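Local structure of stringent starvation protein A homolog (Haemophilus influenzae, 3LYK) at residues R96-R101 with G151-Y156. The protein probably forms an equimolar complex with the RNA polymerase holoenzyme, but not with the core enzyme, and has the fold of the glutathione S-transferase superfamily. Sequence-based numbering, arbitrary orientation.
Sequences RLLMLR and GLVDCY
Asp154 OD1, one residue beyond the Val153 that packs on Met99, is hydrogen-bonded to Tyr182 OH and to the backbone N of Phe145. The other carboxylate oxygen, OD2, accepts Gly151 N at 2.9 Å through its anti lone pair. With both oxygens engaged, the buried carboxylate is fixed in rotation. Across the interface, Met99, a selenomethionine here, contributes more buried surface than any other residue of the two segments. Its CG, set anti to the carbonyl carbon (chi1 -77°), lies over one face of the Tyr156 ring toward the rim, a CH-pi contact 3.9 Å from the ring centroid. The selenium sits obliquely to the ring, in the manner of a Met-aromatic pair, with SE 3.5 Å from Tyr156 CE1; it also meets Leu152 CB at 3.8 Å. Two helices of the GST C-terminal domain, 89-115 and 152-165, are joined in this way, their segments 96-101 and 152-156 running nearly parallel (7°) with a closest axial approach of 9.5 Å. Val153 works with both branches: CG2 touches Met99 CG at 4.0 Å, while CG1 meets Leu98 CG, the two side chains crossing at about a right angle. Leu152 and Tyr156 reach further, touching helix 16-27 of the thioredoxin-like domain, and Tyr156 also packs on Arg69 and Met72 of helix 68-78.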
ATOM      1  N   ARG B  96      -0.833   0.975   9.939  1.00 18.25           N
ATOM      2  CA  ARG B  96      -0.852   0.598   8.531  1.00 18.92           C
ATOM      3  C   ARG B  96      -1.859  -0.506   8.252  1.00 19.18           C
ATOM      4  O   ARG B  96      -2.553  -0.503   7.210  1.00 18.86           O
ATOM      5  CB  ARG B  96       0.552   0.178   8.046  1.00 18.75           C
ATOM      6  CG  ARG B  96       1.511   1.376   7.791  1.00 22.10           C
ATOM      7  CD  ARG B  96       2.714   0.950   7.001  1.00 23.33           C
ATOM      8  NE  ARG B  96       3.630   2.069   6.825  1.00 21.87           N
ATOM      9  CZ  ARG B  96       4.789   2.202   7.475  1.00 26.41           C
ATOM     10  NH1 ARG B  96       5.189   1.266   8.354  1.00 23.79           N
ATOM     11  NH2 ARG B  96       5.567   3.258   7.226  1.00 21.19           N
ATOM     12  N   LEU B  97      -1.899  -1.492   9.149  1.00 21.13           N
ATOM     13  CA  LEU B  97      -2.800  -2.636   8.953  1.00 22.42           C
ATOM     14  C   LEU B  97      -4.271  -2.191   9.093  1.00 21.87           C
ATOM     15  O   LEU B  97      -5.148  -2.611   8.328  1.00 21.92           O
ATOM     16  CB  LEU B  97      -2.484  -3.740   9.959  1.00 22.73           C
ATOM     17  CG  LEU B  97      -3.120  -5.077   9.553  1.00 27.52           C
ATOM     18  CD1 LEU B  97      -2.592  -5.535   8.220  1.00 30.42           C
ATOM     19  CD2 LEU B  97      -2.904  -6.174  10.609  1.00 29.23           C
ATOM     20  N   LEU B  98      -4.510  -1.319  10.069  1.00 22.25           N
ATOM     21  CA  LEU B  98      -5.827  -0.701  10.279  1.00 23.45           C
ATOM     22  C   LEU B  98      -6.304   0.045   9.037  1.00 22.58           C
ATOM     23  O   LEU B  98      -7.440  -0.118   8.596  1.00 22.15           O
ATOM     24  CB  LEU B  98      -5.715   0.253  11.466  1.00 25.07           C
ATOM     25  CG  LEU B  98      -6.872   0.580  12.374  1.00 29.44           C
ATOM     26  CD1 LEU B  98      -7.792  -0.633  12.508  1.00 33.72           C
ATOM     27  CD2 LEU B  98      -6.254   0.922  13.719  1.00 32.39           C
HETATM   28  N   MSE B  99      -5.397   0.793   8.418  1.00 21.61           N
HETATM   29  CA  MSE B  99      -5.709   1.538   7.219  1.00 21.33           C
HETATM   30  C   MSE B  99      -6.080   0.640   6.080  1.00 22.19           C
HETATM   31  O   MSE B  99      -7.086   0.874   5.379  1.00 20.44           O
HETATM   32  CB  MSE B  99      -4.532   2.461   6.838  1.00 20.69           C
HETATM   33  CG  MSE B  99      -4.488   3.721   7.757  1.00 23.55           C
HETATM   34 SE   MSE B  99      -2.938   4.867   7.353  1.00 34.50          SE
HETATM   35  CE  MSE B  99      -1.559   4.301   8.581  1.00 23.55           C
ATOM     36  N   LEU B 100      -5.258  -0.395   5.872  1.00 22.76           N
ATOM     37  CA  LEU B 100      -5.507  -1.352   4.822  1.00 23.58           C
ATOM     38  C   LEU B 100      -6.891  -1.972   4.992  1.00 23.68           C
ATOM     39  O   LEU B 100      -7.619  -2.133   4.004  1.00 24.37           O
ATOM     40  CB  LEU B 100      -4.474  -2.476   4.843  1.00 24.18           C
ATOM     41  CG  LEU B 100      -4.803  -3.646   3.904  1.00 27.43           C
ATOM     42  CD1 LEU B 100      -4.649  -3.203   2.474  1.00 31.18           C
ATOM     43  CD2 LEU B 100      -3.857  -4.872   4.154  1.00 31.56           C
ATOM     44  N   ARG B 101      -7.230  -2.325   6.222  1.00 23.83           N
ATOM     45  CA  ARG B 101      -8.501  -2.981   6.502  1.00 25.38           C
ATOM     46  C   ARG B 101      -9.703  -2.037   6.316  1.00 26.53           C
ATOM     47  O   ARG B 101     -10.750  -2.457   5.800  1.00 27.43           O
ATOM     48  CB  ARG B 101      -8.513  -3.557   7.905  1.00 24.96           C
ATOM     49  CG  ARG B 101      -7.590  -4.809   8.058  1.00 28.44           C
ATOM     50  CD  ARG B 101      -7.550  -5.322   9.473  1.00 30.55           C
ATOM     51  NE  ARG B 101      -8.898  -5.453  10.007  1.00 37.99           N
ATOM     52  CZ  ARG B 101      -9.297  -4.973  11.179  1.00 41.23           C
ATOM     53  NH1 ARG B 101      -8.435  -4.369  11.983  1.00 44.52           N
ATOM     54  NH2 ARG B 101     -10.567  -5.100  11.555  1.00 44.06           N
ATOM     55  N   GLY B 151      -4.249  11.141  13.561  1.00 21.69           N
ATOM     56  CA  GLY B 151      -3.207  10.664  12.644  1.00 20.60           C
ATOM     57  C   GLY B 151      -3.774  10.178  11.341  1.00 20.21           C
ATOM     58  O   GLY B 151      -4.987  10.369  11.076  1.00 17.80           O
ATOM     59  N   LEU B 152      -2.920   9.508  10.546  1.00 18.75           N
ATOM     60  CA  LEU B 152      -3.321   9.000   9.231  1.00 18.47           C
ATOM     61  C   LEU B 152      -4.521   8.065   9.256  1.00 19.22           C
ATOM     62  O   LEU B 152      -5.283   8.054   8.298  1.00 19.54           O
ATOM     63  CB  LEU B 152      -2.142   8.358   8.476  1.00 18.24           C
ATOM     64  CG  LEU B 152      -0.945   9.253   8.115  1.00 18.74           C
ATOM     65  CD1 LEU B 152       0.118   8.459   7.253  1.00 17.99           C
ATOM     66  CD2 LEU B 152      -1.381  10.539   7.380  1.00 17.05           C
ATOM     67  N   VAL B 153      -4.686   7.258  10.305  1.00 18.67           N
ATOM     68  CA  VAL B 153      -5.885   6.380  10.380  1.00 19.95           C
ATOM     69  C   VAL B 153      -7.190   7.237  10.369  1.00 20.04           C
ATOM     70  O   VAL B 153      -8.173   6.917   9.681  1.00 20.20           O
ATOM     71  CB  VAL B 153      -5.845   5.482  11.645  1.00 20.10           C
ATOM     72  CG1 VAL B 153      -7.082   4.582  11.725  1.00 21.30           C
ATOM     73  CG2 VAL B 153      -4.523   4.609  11.665  1.00 20.84           C
ATOM     74  N   ASP B 154      -7.170   8.340  11.097  1.00 20.25           N
ATOM     75  CA  ASP B 154      -8.310   9.280  11.109  1.00 21.06           C
ATOM     76  C   ASP B 154      -8.520   9.918   9.730  1.00 21.76           C
ATOM     77  O   ASP B 154      -9.658  10.198   9.353  1.00 21.86           O
ATOM     78  CB  ASP B 154      -8.086  10.338  12.188  1.00 20.36           C
ATOM     79  CG  ASP B 154      -7.869   9.712  13.543  1.00 22.42           C
ATOM     80  OD1 ASP B 154      -8.836   9.131  14.093  1.00 22.11           O
ATOM     81  OD2 ASP B 154      -6.704   9.728  14.031  1.00 27.14           O
ATOM     82  N   CYS B 155      -7.434  10.088   8.961  1.00 21.33           N
ATOM     83  CA  CYS B 155      -7.544  10.542   7.587  1.00 21.56           C
ATOM     84  C   CYS B 155      -8.226   9.505   6.701  1.00 21.19           C
ATOM     85  O   CYS B 155      -8.677   9.849   5.611  1.00 20.81           O
ATOM     86  CB  CYS B 155      -6.184  10.944   7.015  1.00 20.84           C
ATOM     87  SG  CYS B 155      -5.448  12.305   7.976  1.00 24.62           S
ATOM     88  N   TYR B 156      -8.298   8.248   7.153  1.00 21.43           N
ATOM     89  CA  TYR B 156      -9.092   7.253   6.428  1.00 22.06           C
ATOM     90  C   TYR B 156     -10.538   7.234   6.955  1.00 21.69           C
ATOM     91  O   TYR B 156     -11.467   7.083   6.185  1.00 21.97           O
ATOM     92  CB  TYR B 156      -8.501   5.812   6.557  1.00 22.24           C
ATOM     93  CG  TYR B 156      -7.387   5.488   5.571  1.00 24.22           C
ATOM     94  CD1 TYR B 156      -6.140   6.114   5.680  1.00 23.45           C
ATOM     95  CD2 TYR B 156      -7.574   4.557   4.542  1.00 25.23           C
ATOM     96  CE1 TYR B 156      -5.115   5.849   4.790  1.00 25.64           C
ATOM     97  CE2 TYR B 156      -6.517   4.273   3.621  1.00 26.08           C
ATOM     98  CZ  TYR B 156      -5.305   4.926   3.768  1.00 25.41           C
ATOM     99  OH  TYR B 156      -4.252   4.702   2.915  1.00 25.78           O
TER